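Local coordinates for protein oxidoreductase, short chain dehydrogenase/reductase family (Burkholderia thailandensis, PDB 5WJS) that probably works as an oxidoreductase of the short-chain dehydrogenase/reductase family and binds NADH in a Rossmann-type fold, at residues V144-Q149 with A191-L196; V119-N124 with V169-I174; N212-G217 with Q270-D275. All coordinates share one frame; numbering follows the deposited sequence.

Interaction 1: residues V144-Q149 with A191-L196; sequences VNLRHQ and AAVQGL. With NAI (1,4-dihydronicotinamide adenine dinucleotide), chain C.
Q149 and L146, one turn apart on helix 135-163, meet A192, V193 and L196 of helix 184-204. The two helices run almost parallel, their local axes 14° apart and 9.9 Å from each other at closest approach. Q149 can be followed outward atom by atom. Its CB rests on L196 CD2 at 3.7 Å. CG then sets off anti to the carbonyl carbon (chi1 -62°) and the chain continues extended, which brings the amide across V193 at about a right angle: OE1 lies 3.9 Å from V193 CG1, and NE2 3.8 Å from V193 CG2. Glutamine suits this place because its aliphatic stem can pack on leucine and valine while its buried NE2 still reaches a hydrogen bond to L171 O.

L146 packs in a different way. With CG anti to the backbone N, its methyls swing in toward the partner helix: CD2 sits 3.7 Å from A192 CB, and CD1 touches both V193 CG2 and L196 CD2, each at 4.2 Å. The single methyl of A192 gives the branched tip a small surface to lie against.

Around the other side of helix 135-163, H148 NE2 donates to V144 O at 2.7 Å from above the carbonyl plane, and V144 CG2 lies against the adenine of the dinucleotide. N145 OD1 accepts from N124 N, anchoring this helix to the loop after strand 117-120. Both helices lie on the same side of the sheet, where Q149, V193 and L196 all rest on N170 of strand 166-171.

Interaction 2: residues V119-N124 with V169-I174; sequences VNNAAN and VNLGSI. With NAI (1,4-dihydronicotinamide adenine dinucleotide), chain C.
The central parallel strands of the Rossmann sheet pair here, V119 beside V169 and N120 beside N170, before their ends open out around the cofactor. N120 N donates to V169 O at 2.7 Å, and N120 O accepts from L171 N at 3.0 Å. The two asparagine side chains lie side by side and point the same way; N120 ND2 gives a nearly straight bond (169°) to N170 OD1 at 2.7 Å, with the acceptor in the amide plane of N120. Because N170 ND2 is also bound, to T197 OG1, both ends of the N170 amide are fixed. Asparagine suits this buried spot by offering a donor and an acceptor together.

The face holding V119 and V169 is apolar, and V119 CG1 meets L171 CD2 at 3.8 Å. Past the strands, N121 O accepts from the nicotinamide-ribose hydroxyl O3D at 2.7 Å, while A123 CB packs beside the same hydroxyl; so small a residue lets the sugar come close. A122 CB instead faces the adenosine ribose. S173 CB lies 3.4 Å from C6N of the dihydronicotinamide. The run N120-N121-A122 matches the start of the NNAG motif of short-chain dehydrogenases, here closing a central strand of the Rossmann fold.

Interaction 3: residues N212-G217 with Q270-D275; sequences NTLVPG and QDVVVD. With NAI (1,4-dihydronicotinamide adenine dinucleotide), chain C.
V272 N gives T213 O a 2.7 Å, nearly straight (170°) hydrogen bond, to which the CA-H of D271 adds a longer, weaker contact. This is regular parallel pairing at one edge of the Rossmann sheet, where strand 271-274 lies outermost in the chain. The N-H groups of T213, V215 and G217 all point to that strand, and V215 N reaches V272 O at 2.7 Å. P216 falls between these donors, so its missing N-H costs this pairing nothing, and its ring is turned to the cofactor, with CG 3.7 Å from N1N.

At the N-terminal end of the pairing, N212 OD1 stands in for a backbone acceptor and takes Q270 N on a lone pair in the carbonyl plane at 3.0 Å, while N212 ND2 binds I267 O. T213 and D271 lie side by side, and a water joins T213 OG1 to D271 OD1. Each has a further partner on helix 184-204, T197 OG1 for T213 and Q194 NE2 for D271 OD2, so the polar groups tie the sheet to that helix.

L214, V272 and V274 share the other face with P216. L214 CD1 comes within 4.1 Å of V274 CG2, and helix 249-260 covers L214 and V272 through M255, which is why branched apolar residues fit here. The edge strand also packs on the second subunit, V273 touching Q270 of that chain. At the far end G217 has no side chain, and D275 CB closes to 3.5 Å from G217 CA.

In the fold
From the N terminus, the 119-124 segment comes first and the chain then climbs through helix 135-163, which carries 144-149, before returning as strand 166-171. Interaction 2 thus closes a beta-alpha-beta crossover. Interaction 1 closes only later, when helix 184-204 packs beside helix 135-163, so these two contacts cross along the chain and fasten a helix layer to the middle of the sheet. Interaction 3 follows in series: strand 209-216 extends the sheet beyond 166-171, and an excursion of 52 residues, about half of them helical and none in a strand, returns to add the edge strand 271-274. Together the three reach from the adenine end of the dinucleotide to its nicotinamide.

Interaction 1: residues V144-Q149 with A191-L196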
loop_
_atom_site.group_PDB
_atom_site.type_symbol
_atom_site.label_atom_id
_atom_site.label_comp_id
_atom_site.label_asym_id
_atom_site.label_seq_id
_atom_site.Cartn_x
_atom_site.Cartn_y
_atom_site.Cartn_z
ATOM N N VAL A 144 -8.949 -0.221 -25.490
ATOM C CA VAL A 144 -7.897 0.658 -24.984
ATOM C C VAL A 144 -7.866 0.742 -23.458
ATOM O O VAL A 144 -6.849 1.176 -22.886
ATOM C CB VAL A 144 -8.036 2.060 -25.611
ATOM C CG1 VAL A 144 -9.195 2.847 -24.996
ATOM C CG2 VAL A 144 -6.719 2.846 -25.508
ATOM N N ASN A 145 -8.919 0.309 -22.773
ATOM C CA ASN A 145 -8.980 0.481 -21.327
ATOM C C ASN A 145 -8.922 -0.813 -20.537
ATOM O O ASN A 145 -8.497 -0.782 -19.380
ATOM C CB ASN A 145 -10.247 1.254 -20.935
ATOM C CG ASN A 145 -10.150 2.732 -21.302
ATOM O OD1 ASN A 145 -9.213 3.412 -20.885
ATOM N ND2 ASN A 145 -11.100 3.226 -22.104
ATOM N N LEU A 146 -9.325 -1.948 -21.111
ATOM C CA LEU A 146 -9.298 -3.186 -20.339
ATOM C C LEU A 146 -8.558 -4.313 -21.059
ATOM O O LEU A 146 -7.698 -4.974 -20.467
ATOM C CB LEU A 146 -10.722 -3.645 -20.001
ATOM C CG LEU A 146 -10.848 -5.086 -19.484
ATOM C CD1 LEU A 146 -10.282 -5.223 -18.063
ATOM C CD2 LEU A 146 -12.307 -5.565 -19.550
ATOM N N ARG A 147 -8.891 -4.538 -22.331
ATOM C CA ARG A 147 -8.452 -5.752 -23.021
ATOM C C ARG A 147 -6.932 -5.911 -23.011
ATOM O O ARG A 147 -6.418 -7.012 -22.771
ATOM C CB ARG A 147 -8.974 -5.754 -24.460
ATOM C CG ARG A 147 -8.722 -7.070 -25.175
ATOM C CD ARG A 147 -9.474 -7.184 -26.468
ATOM N NE ARG A 147 -8.874 -6.344 -27.488
ATOM C CZ ARG A 147 -9.245 -6.330 -28.761
ATOM N NH1 ARG A 147 -10.222 -7.126 -29.181
ATOM N NH2 ARG A 147 -8.638 -5.520 -29.613
ATOM N N HIS A 148 -6.189 -4.833 -23.303
ATOM C CA HIS A 148 -4.732 -4.960 -23.355
ATOM C C HIS A 148 -4.139 -5.345 -22.004
ATOM O O HIS A 148 -3.057 -5.943 -21.959
ATOM C CB HIS A 148 -4.084 -3.674 -23.862
ATOM C CG HIS A 148 -4.324 -2.488 -22.981
ATOM N ND1 HIS A 148 -3.584 -2.242 -21.844
ATOM C CD2 HIS A 148 -5.221 -1.476 -23.073
ATOM C CE1 HIS A 148 -4.006 -1.126 -21.277
ATOM N NE2 HIS A 148 -5.003 -0.641 -21.999
ATOM N N GLN A 149 -4.836 -5.059 -20.904
ATOM C CA GLN A 149 -4.335 -5.488 -19.601
ATOM C C GLN A 149 -4.319 -7.007 -19.494
ATOM O O GLN A 149 -3.357 -7.590 -18.982
ATOM C CB GLN A 149 -5.173 -4.879 -18.478
ATOM C CG GLN A 149 -5.152 -3.361 -18.421
ATOM C CD GLN A 149 -5.381 -2.848 -17.005
ATOM O OE1 GLN A 149 -5.207 -3.591 -16.042
ATOM N NE2 GLN A 149 -5.765 -1.584 -16.872
ATOM N N ALA A 191 -13.851 -0.556 -13.615
ATOM C CA ALA A 191 -14.352 -1.512 -12.627
ATOM C C ALA A 191 -14.016 -2.948 -13.015
ATOM O O ALA A 191 -13.829 -3.802 -12.142
ATOM C CB ALA A 191 -15.862 -1.370 -12.468
ATOM N N ALA A 192 -13.960 -3.240 -14.314
ATOM C CA ALA A 192 -13.650 -4.594 -14.747
ATOM C C ALA A 192 -12.270 -5.028 -14.276
ATOM O O ALA A 192 -12.024 -6.225 -14.095
ATOM C CB ALA A 192 -13.736 -4.684 -16.271
ATOM N N VAL A 193 -11.360 -4.071 -14.071
ATOM C CA VAL A 193 -9.998 -4.398 -13.657
ATOM C C VAL A 193 -9.986 -5.109 -12.297
ATOM O O VAL A 193 -9.094 -5.921 -12.015
ATOM C CB VAL A 193 -9.149 -3.111 -13.674
ATOM C CG1 VAL A 193 -7.773 -3.357 -13.095
ATOM C CG2 VAL A 193 -9.042 -2.554 -15.135
ATOM N N GLN A 194 -10.984 -4.850 -11.453
ATOM C CA GLN A 194 -11.089 -5.571 -10.181
ATOM C C GLN A 194 -11.207 -7.073 -10.396
ATOM O O GLN A 194 -10.486 -7.861 -9.771
ATOM C CB GLN A 194 -12.301 -5.085 -9.400
ATOM C CG GLN A 194 -12.045 -3.991 -8.441
ATOM C CD GLN A 194 -13.081 -3.990 -7.336
ATOM O OE1 GLN A 194 -14.230 -3.668 -7.575
ATOM N NE2 GLN A 194 -12.676 -4.377 -6.121
ATOM N N GLY A 195 -12.164 -7.495 -11.227
ATOM C CA GLY A 195 -12.322 -8.920 -11.478
ATOM C C GLY A 195 -11.095 -9.518 -12.133
ATOM O O GLY A 195 -10.660 -10.613 -11.773
ATOM N N LEU A 196 -10.509 -8.794 -13.091
ATOM C CA LEU A 196 -9.272 -9.242 -13.729
ATOM C C LEU A 196 -8.173 -9.468 -12.695
ATOM O O LEU A 196 -7.519 -10.517 -12.683
ATOM C CB LEU A 196 -8.824 -8.208 -14.772
ATOM C CG LEU A 196 -7.474 -8.437 -15.463
ATOM C CD1 LEU A 196 -7.516 -9.693 -16.309
ATOM C CD2 LEU A 196 -7.067 -7.222 -16.302
HETATM P PA NAI C . -3.249 9.461 -20.259
HETATM O O1A NAI C . -4.417 9.370 -21.210
HETATM O O2A NAI C . -2.842 10.896 -19.926
HETATM O O5B NAI C . -1.931 8.705 -20.918
HETATM C C5B NAI C . -2.089 7.376 -21.375
HETATM C C4B NAI C . -0.707 6.995 -22.045
HETATM O O4B NAI C . -0.985 5.627 -22.737
HETATM C C3B NAI C . -0.414 7.835 -22.950
HETATM O O3B NAI C . 1.035 8.088 -23.078
HETATM C C2B NAI C . -0.959 7.150 -24.371
HETATM O O2B NAI C . -0.137 7.659 -25.444
HETATM C C1B NAI C . -0.875 5.875 -24.242
HETATM N N9A NAI C . -2.094 5.349 -24.899
HETATM C C8A NAI C . -3.399 5.613 -24.935
HETATM N N7A NAI C . -3.954 4.751 -25.806
HETATM C C5A NAI C . -2.977 3.981 -26.304
HETATM C C6A NAI C . -3.033 2.979 -27.247
HETATM N N6A NAI C . -3.980 2.206 -28.116
HETATM N N1A NAI C . -1.930 2.327 -27.599
HETATM C C2A NAI C . -0.728 2.672 -27.051
HETATM N N3A NAI C . -0.671 3.689 -26.120
HETATM C C4A NAI C . -1.804 4.339 -25.764
HETATM O O3 NAI C . -3.606 8.593 -18.895
HETATM P PN NAI C . -3.095 8.984 -17.408
HETATM O O1N NAI C . -1.606 9.214 -17.383
HETATM O O2N NAI C . -3.811 10.171 -16.909
HETATM O O5D NAI C . -3.508 7.698 -16.376
HETATM C C5D NAI C . -2.718 6.520 -16.393
HETATM C C4D NAI C . -3.546 5.387 -15.704
HETATM O O4D NAI C . -4.089 5.832 -14.582
HETATM C C3D NAI C . -4.703 5.047 -16.616
HETATM O O3D NAI C . -4.853 3.688 -16.651
HETATM C C2D NAI C . -5.922 5.748 -15.975
HETATM O O2D NAI C . -7.213 5.078 -16.335
HETATM C C1D NAI C . -5.669 5.701 -14.700
HETATM N N1N NAI C . -6.295 6.828 -13.983
HETATM C C2N NAI C . -5.665 8.144 -14.007
HETATM C C3N NAI C . -6.386 9.355 -13.354
HETATM C C7N NAI C . -5.741 10.758 -13.490
HETATM O O7N NAI C . -6.249 11.693 -12.972
HETATM N N7N NAI C . -4.487 10.918 -14.274
HETATM C C4N NAI C . -7.646 9.171 -12.483
HETATM C C5N NAI C . -7.977 7.674 -12.191
HETATM C C6N NAI C . -7.549 6.638 -13.249
#

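Interaction 2: residues V119-N124 with V169-I174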
loop_
_atom_site.group_PDB
_atom_site.type_symbol
_atom_site.label_atom_id
_atom_site.label_comp_id
_atom_site.label_asym_id
_atom_site.label_seq_id
_atom_site.Cartn_x
_atom_site.Cartn_y
_atom_site.Cartn_z
ATOM N N VAL A 119 3.517 -3.201 -15.448
ATOM C CA VAL A 119 2.584 -2.152 -15.052
ATOM C C VAL A 119 1.663 -1.882 -16.234
ATOM O O VAL A 119 2.092 -1.306 -17.249
ATOM C CB VAL A 119 3.298 -0.870 -14.608
ATOM C CG1 VAL A 119 2.259 0.172 -14.183
ATOM C CG2 VAL A 119 4.269 -1.167 -13.472
ATOM N N ASN A 120 0.400 -2.303 -16.106
ATOM C CA ASN A 120 -0.610 -2.152 -17.161
ATOM C C ASN A 120 -1.255 -0.785 -16.995
ATOM O O ASN A 120 -2.232 -0.636 -16.270
ATOM C CB ASN A 120 -1.671 -3.249 -17.074
ATOM C CG ASN A 120 -1.196 -4.587 -17.604
ATOM O OD1 ASN A 120 -0.643 -4.690 -18.705
ATOM N ND2 ASN A 120 -1.438 -5.634 -16.826
ATOM N N ASN A 121 -0.727 0.225 -17.686
ATOM C CA ASN A 121 -1.109 1.604 -17.399
ATOM C C ASN A 121 -1.937 2.285 -18.488
ATOM O O ASN A 121 -2.728 3.173 -18.173
ATOM C CB ASN A 121 0.160 2.425 -17.118
ATOM C CG ASN A 121 -0.067 3.915 -17.183
ATOM O OD1 ASN A 121 -0.428 4.544 -16.183
ATOM N ND2 ASN A 121 0.189 4.506 -18.357
ATOM N N ALA A 122 -1.799 1.892 -19.752
ATOM C CA ALA A 122 -2.423 2.647 -20.831
ATOM C C ALA A 122 -3.943 2.647 -20.714
ATOM O O ALA A 122 -4.558 1.658 -20.299
ATOM C CB ALA A 122 -2.007 2.080 -22.188
ATOM N N ALA A 123 -4.541 3.771 -21.101
ATOM C CA ALA A 123 -5.970 4.017 -20.967
ATOM C C ALA A 123 -6.342 5.212 -21.833
ATOM O O ALA A 123 -5.482 5.962 -22.305
ATOM C CB ALA A 123 -6.369 4.282 -19.513
ATOM N N ASN A 124 -7.645 5.385 -22.017
ATOM C CA ASN A 124 -8.177 6.540 -22.727
ATOM C C ASN A 124 -9.558 6.830 -22.157
ATOM O O ASN A 124 -10.496 6.055 -22.380
ATOM C CB ASN A 124 -8.236 6.283 -24.227
ATOM C CG ASN A 124 -8.578 7.532 -25.021
ATOM O OD1 ASN A 124 -9.334 8.390 -24.565
ATOM N ND2 ASN A 124 -8.011 7.640 -26.217
ATOM N N VAL A 169 0.879 -5.033 -11.958
ATOM C CA VAL A 169 0.167 -3.884 -11.402
ATOM C C VAL A 169 -0.793 -3.396 -12.480
ATOM O O VAL A 169 -0.369 -2.965 -13.563
ATOM C CB VAL A 169 1.131 -2.774 -10.936
ATOM C CG1 VAL A 169 0.365 -1.537 -10.472
ATOM C CG2 VAL A 169 2.046 -3.272 -9.801
ATOM N N ASN A 170 -2.088 -3.494 -12.202
ATOM C CA ASN A 170 -3.125 -3.070 -13.132
ATOM C C ASN A 170 -3.664 -1.710 -12.701
ATOM O O ASN A 170 -3.991 -1.516 -11.530
ATOM C CB ASN A 170 -4.254 -4.098 -13.179
ATOM C CG ASN A 170 -3.790 -5.463 -13.676
ATOM O OD1 ASN A 170 -2.865 -5.561 -14.479
ATOM N ND2 ASN A 170 -4.461 -6.524 -13.214
ATOM N N LEU A 171 -3.756 -0.771 -13.633
ATOM C CA LEU A 171 -4.228 0.565 -13.289
ATOM C C LEU A 171 -5.756 0.592 -13.301
ATOM O O LEU A 171 -6.386 0.350 -14.339
ATOM C CB LEU A 171 -3.651 1.607 -14.246
ATOM C CG LEU A 171 -2.319 2.233 -13.796
ATOM C CD1 LEU A 171 -2.525 3.250 -12.651
ATOM C CD2 LEU A 171 -1.288 1.167 -13.393
ATOM N N GLY A 172 -6.342 0.881 -12.150
ATOM C CA GLY A 172 -7.765 1.105 -12.008
ATOM C C GLY A 172 -8.106 2.577 -12.098
ATOM O O GLY A 172 -7.395 3.363 -12.739
ATOM N N SER A 173 -9.199 2.963 -11.432
ATOM C CA SER A 173 -9.668 4.350 -11.422
ATOM C C SER A 173 -10.674 4.548 -10.292
ATOM O O SER A 173 -11.513 3.676 -10.057
ATOM C CB SER A 173 -10.335 4.715 -12.762
ATOM O OG SER A 173 -10.932 6.004 -12.676
ATOM N N ILE A 174 -10.632 5.715 -9.630
ATOM C CA ILE A 174 -11.696 6.049 -8.675
ATOM C C ILE A 174 -12.948 6.585 -9.355
ATOM O O ILE A 174 -13.964 6.796 -8.678
ATOM C CB ILE A 174 -11.297 7.084 -7.595
ATOM C CG1 ILE A 174 -11.082 8.471 -8.202
ATOM C CG2 ILE A 174 -10.055 6.631 -6.814
ATOM C CD1 ILE A 174 -10.965 9.609 -7.154
HETATM P PA NAI C . -3.249 9.461 -20.259
HETATM O O1A NAI C . -4.417 9.370 -21.210
HETATM O O2A NAI C . -2.842 10.896 -19.926
HETATM O O5B NAI C . -1.931 8.705 -20.918
HETATM C C5B NAI C . -2.089 7.376 -21.375
HETATM C C4B NAI C . -0.707 6.995 -22.045
HETATM O O4B NAI C . -0.985 5.627 -22.737
HETATM C C3B NAI C . -0.414 7.835 -22.950
HETATM O O3B NAI C . 1.035 8.088 -23.078
HETATM C C2B NAI C . -0.959 7.150 -24.371
HETATM O O2B NAI C . -0.137 7.659 -25.444
HETATM C C1B NAI C . -0.875 5.875 -24.242
HETATM N N9A NAI C . -2.094 5.349 -24.899
HETATM C C8A NAI C . -3.399 5.613 -24.935
HETATM N N7A NAI C . -3.954 4.751 -25.806
HETATM C C5A NAI C . -2.977 3.981 -26.304
HETATM C C6A NAI C . -3.033 2.979 -27.247
HETATM N N6A NAI C . -3.980 2.206 -28.116
HETATM N N1A NAI C . -1.930 2.327 -27.599
HETATM C C2A NAI C . -0.728 2.672 -27.051
HETATM N N3A NAI C . -0.671 3.689 -26.120
HETATM C C4A NAI C . -1.804 4.339 -25.764
HETATM O O3 NAI C . -3.606 8.593 -18.895
HETATM P PN NAI C . -3.095 8.984 -17.408
HETATM O O1N NAI C . -1.606 9.214 -17.383
HETATM O O2N NAI C . -3.811 10.171 -16.909
HETATM O O5D NAI C . -3.508 7.698 -16.376
HETATM C C5D NAI C . -2.718 6.520 -16.393
HETATM C C4D NAI C . -3.546 5.387 -15.704
HETATM O O4D NAI C . -4.089 5.832 -14.582
HETATM C C3D NAI C . -4.703 5.047 -16.616
HETATM O O3D NAI C . -4.853 3.688 -16.651
HETATM C C2D NAI C . -5.922 5.748 -15.975
HETATM O O2D NAI C . -7.213 5.078 -16.335
HETATM C C1D NAI C . -5.669 5.701 -14.700
HETATM N N1N NAI C . -6.295 6.828 -13.983
HETATM C C2N NAI C . -5.665 8.144 -14.007
HETATM C C3N NAI C . -6.386 9.355 -13.354
HETATM C C7N NAI C . -5.741 10.758 -13.490
HETATM O O7N NAI C . -6.249 11.693 -12.972
HETATM N N7N NAI C . -4.487 10.918 -14.274
HETATM C C4N NAI C . -7.646 9.171 -12.483
HETATM C C5N NAI C . -7.977 7.674 -12.191
HETATM C C6N NAI C . -7.549 6.638 -13.249
#

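Interaction 3: residues N212-G217 with Q270-D275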
loop_
_atom_site.group_PDB
_atom_site.type_symbol
_atom_site.label_atom_id
_atom_site.label_comp_id
_atom_site.label_asym_id
_atom_site.label_seq_id
_atom_site.Cartn_x
_atom_site.Cartn_y
_atom_site.Cartn_z
ATOM N N ASN A 212 -2.179 -6.900 -8.455
ATOM C CA ASN A 212 -2.837 -5.858 -7.682
ATOM C C ASN A 212 -3.379 -4.802 -8.629
ATOM O O ASN A 212 -2.851 -4.597 -9.729
ATOM C CB ASN A 212 -1.880 -5.196 -6.677
ATOM C CG ASN A 212 -1.484 -6.128 -5.556
ATOM O OD1 ASN A 212 -2.323 -6.504 -4.734
ATOM N ND2 ASN A 212 -0.186 -6.503 -5.506
ATOM N N THR A 213 -4.449 -4.143 -8.196
ATOM C CA THR A 213 -4.963 -2.961 -8.871
ATOM C C THR A 213 -4.445 -1.724 -8.155
ATOM O O THR A 213 -4.584 -1.595 -6.931
ATOM C CB THR A 213 -6.493 -2.947 -8.904
ATOM O OG1 THR A 213 -6.953 -4.161 -9.499
ATOM C CG2 THR A 213 -7.009 -1.754 -9.747
ATOM N N LEU A 214 -3.827 -0.837 -8.910
ATOM C CA LEU A 214 -3.361 0.440 -8.392
ATOM C C LEU A 214 -4.383 1.476 -8.834
ATOM O O LEU A 214 -4.604 1.651 -10.033
ATOM C CB LEU A 214 -1.959 0.767 -8.927
ATOM C CG LEU A 214 -1.315 2.091 -8.518
ATOM C CD1 LEU A 214 -1.222 2.173 -6.996
ATOM C CD2 LEU A 214 0.077 2.263 -9.168
ATOM N N VAL A 215 -4.997 2.160 -7.874
ATOM C CA VAL A 215 -6.132 3.042 -8.153
ATOM C C VAL A 215 -5.738 4.495 -7.881
ATOM O O VAL A 215 -5.649 4.903 -6.716
ATOM C CB VAL A 215 -7.357 2.636 -7.315
ATOM C CG1 VAL A 215 -8.587 3.439 -7.750
ATOM C CG2 VAL A 215 -7.619 1.118 -7.429
ATOM N N PRO A 216 -5.476 5.307 -8.902
ATOM C CA PRO A 216 -5.168 6.721 -8.653
ATOM C C PRO A 216 -6.422 7.547 -8.431
ATOM O O PRO A 216 -7.508 7.239 -8.939
ATOM C CB PRO A 216 -4.458 7.174 -9.941
ATOM C CG PRO A 216 -4.477 5.965 -10.903
ATOM C CD PRO A 216 -5.487 4.991 -10.337
ATOM N N GLY A 217 -6.250 8.632 -7.675
ATOM C CA GLY A 217 -7.225 9.706 -7.648
ATOM C C GLY A 217 -7.054 10.605 -8.852
ATOM O O GLY A 217 -6.539 10.194 -9.902
ATOM N N GLN A 270 -5.255 -6.873 -4.243
ATOM C CA GLN A 270 -5.718 -5.669 -3.565
ATOM C C GLN A 270 -6.114 -4.563 -4.552
ATOM O O GLN A 270 -5.713 -4.548 -5.719
ATOM C CB GLN A 270 -4.645 -5.156 -2.599
ATOM C CG GLN A 270 -4.319 -6.161 -1.457
ATOM C CD GLN A 270 -5.558 -6.741 -0.813
ATOM O OE1 GLN A 270 -6.405 -6.001 -0.312
ATOM N NE2 GLN A 270 -5.672 -8.071 -0.812
ATOM N N ASP A 271 -6.932 -3.639 -4.054
ATOM C CA ASP A 271 -7.222 -2.356 -4.695
ATOM C C ASP A 271 -6.452 -1.330 -3.896
ATOM O O ASP A 271 -6.894 -0.907 -2.820
ATOM C CB ASP A 271 -8.717 -2.055 -4.705
ATOM C CG ASP A 271 -9.489 -3.078 -5.503
ATOM O OD1 ASP A 271 -9.484 -2.991 -6.750
ATOM O OD2 ASP A 271 -10.050 -3.998 -4.877
ATOM N N VAL A 272 -5.285 -0.961 -4.406
ATOM C CA VAL A 272 -4.363 -0.085 -3.697
ATOM C C VAL A 272 -4.665 1.344 -4.135
ATOM O O VAL A 272 -4.382 1.728 -5.272
ATOM C CB VAL A 272 -2.916 -0.488 -3.990
ATOM C CG1 VAL A 272 -1.921 0.387 -3.204
ATOM C CG2 VAL A 272 -2.755 -1.967 -3.655
ATOM N N VAL A 273 -5.277 2.127 -3.250
ATOM C CA VAL A 273 -5.812 3.438 -3.621
ATOM C C VAL A 273 -4.876 4.529 -3.127
ATOM O O VAL A 273 -4.518 4.568 -1.941
ATOM C CB VAL A 273 -7.226 3.657 -3.061
ATOM C CG1 VAL A 273 -7.768 5.028 -3.531
ATOM C CG2 VAL A 273 -8.157 2.508 -3.467
ATOM N N VAL A 274 -4.496 5.420 -4.038
ATOM C CA VAL A 274 -3.600 6.543 -3.753
ATOM C C VAL A 274 -4.337 7.773 -4.278
ATOM O O VAL A 274 -4.254 8.103 -5.465
ATOM C CB VAL A 274 -2.228 6.383 -4.424
ATOM C CG1 VAL A 274 -1.276 7.514 -4.036
ATOM C CG2 VAL A 274 -1.601 5.009 -4.090
ATOM N N ASP A 275 -5.103 8.451 -3.400
ATOM C CA ASP A 275 -6.034 9.460 -3.902
ATOM C C ASP A 275 -6.305 10.593 -2.921
ATOM O O ASP A 275 -7.308 11.297 -3.087
ATOM C CB ASP A 275 -7.397 8.810 -4.271
ATOM C CG ASP A 275 -8.190 8.356 -3.044
ATOM O OD1 ASP A 275 -7.587 8.210 -1.958
ATOM O OD2 ASP A 275 -9.422 8.155 -3.161
HETATM P PA NAI C . -3.249 9.461 -20.259
HETATM O O1A NAI C . -4.417 9.370 -21.210
HETATM O O2A NAI C . -2.842 10.896 -19.926
HETATM O O5B NAI C . -1.931 8.705 -20.918
HETATM C C5B NAI C . -2.089 7.376 -21.375
HETATM C C4B NAI C . -0.707 6.995 -22.045
HETATM O O4B NAI C . -0.985 5.627 -22.737
HETATM C C3B NAI C . -0.414 7.835 -22.950
HETATM O O3B NAI C . 1.035 8.088 -23.078
HETATM C C2B NAI C . -0.959 7.150 -24.371
HETATM O O2B NAI C . -0.137 7.659 -25.444
HETATM C C1B NAI C . -0.875 5.875 -24.242
HETATM N N9A NAI C . -2.094 5.349 -24.899
HETATM C C8A NAI C . -3.399 5.613 -24.935
HETATM N N7A NAI C . -3.954 4.751 -25.806
HETATM C C5A NAI C . -2.977 3.981 -26.304
HETATM C C6A NAI C . -3.033 2.979 -27.247
HETATM N N6A NAI C . -3.980 2.206 -28.116
HETATM N N1A NAI C . -1.930 2.327 -27.599
HETATM C C2A NAI C . -0.728 2.672 -27.051
HETATM N N3A NAI C . -0.671 3.689 -26.120
HETATM C C4A NAI C . -1.804 4.339 -25.764
HETATM O O3 NAI C . -3.606 8.593 -18.895
HETATM P PN NAI C . -3.095 8.984 -17.408
HETATM O O1N NAI C . -1.606 9.214 -17.383
HETATM O O2N NAI C . -3.811 10.171 -16.909
HETATM O O5D NAI C . -3.508 7.698 -16.376
HETATM C C5D NAI C . -2.718 6.520 -16.393
HETATM C C4D NAI C . -3.546 5.387 -15.704
HETATM O O4D NAI C . -4.089 5.832 -14.582
HETATM C C3D NAI C . -4.703 5.047 -16.616
HETATM O O3D NAI C . -4.853 3.688 -16.651
HETATM C C2D NAI C . -5.922 5.748 -15.975
HETATM O O2D NAI C . -7.213 5.078 -16.335
HETATM C C1D NAI C . -5.669 5.701 -14.700
HETATM N N1N NAI C . -6.295 6.828 -13.983
HETATM C C2N NAI C . -5.665 8.144 -14.007
HETATM C C3N NAI C . -6.386 9.355 -13.354
HETATM C C7N NAI C . -5.741 10.758 -13.490
HETATM O O7N NAI C . -6.249 11.693 -12.972
HETATM N N7N NAI C . -4.487 10.918 -14.274
HETATM C C4N NAI C . -7.646 9.171 -12.483
HETATM C C5N NAI C . -7.977 7.674 -12.191
HETATM C C6N NAI C . -7.549 6.638 -13.249
HETATM O O HOH W 1 -8.710 -5.136 -7.851
#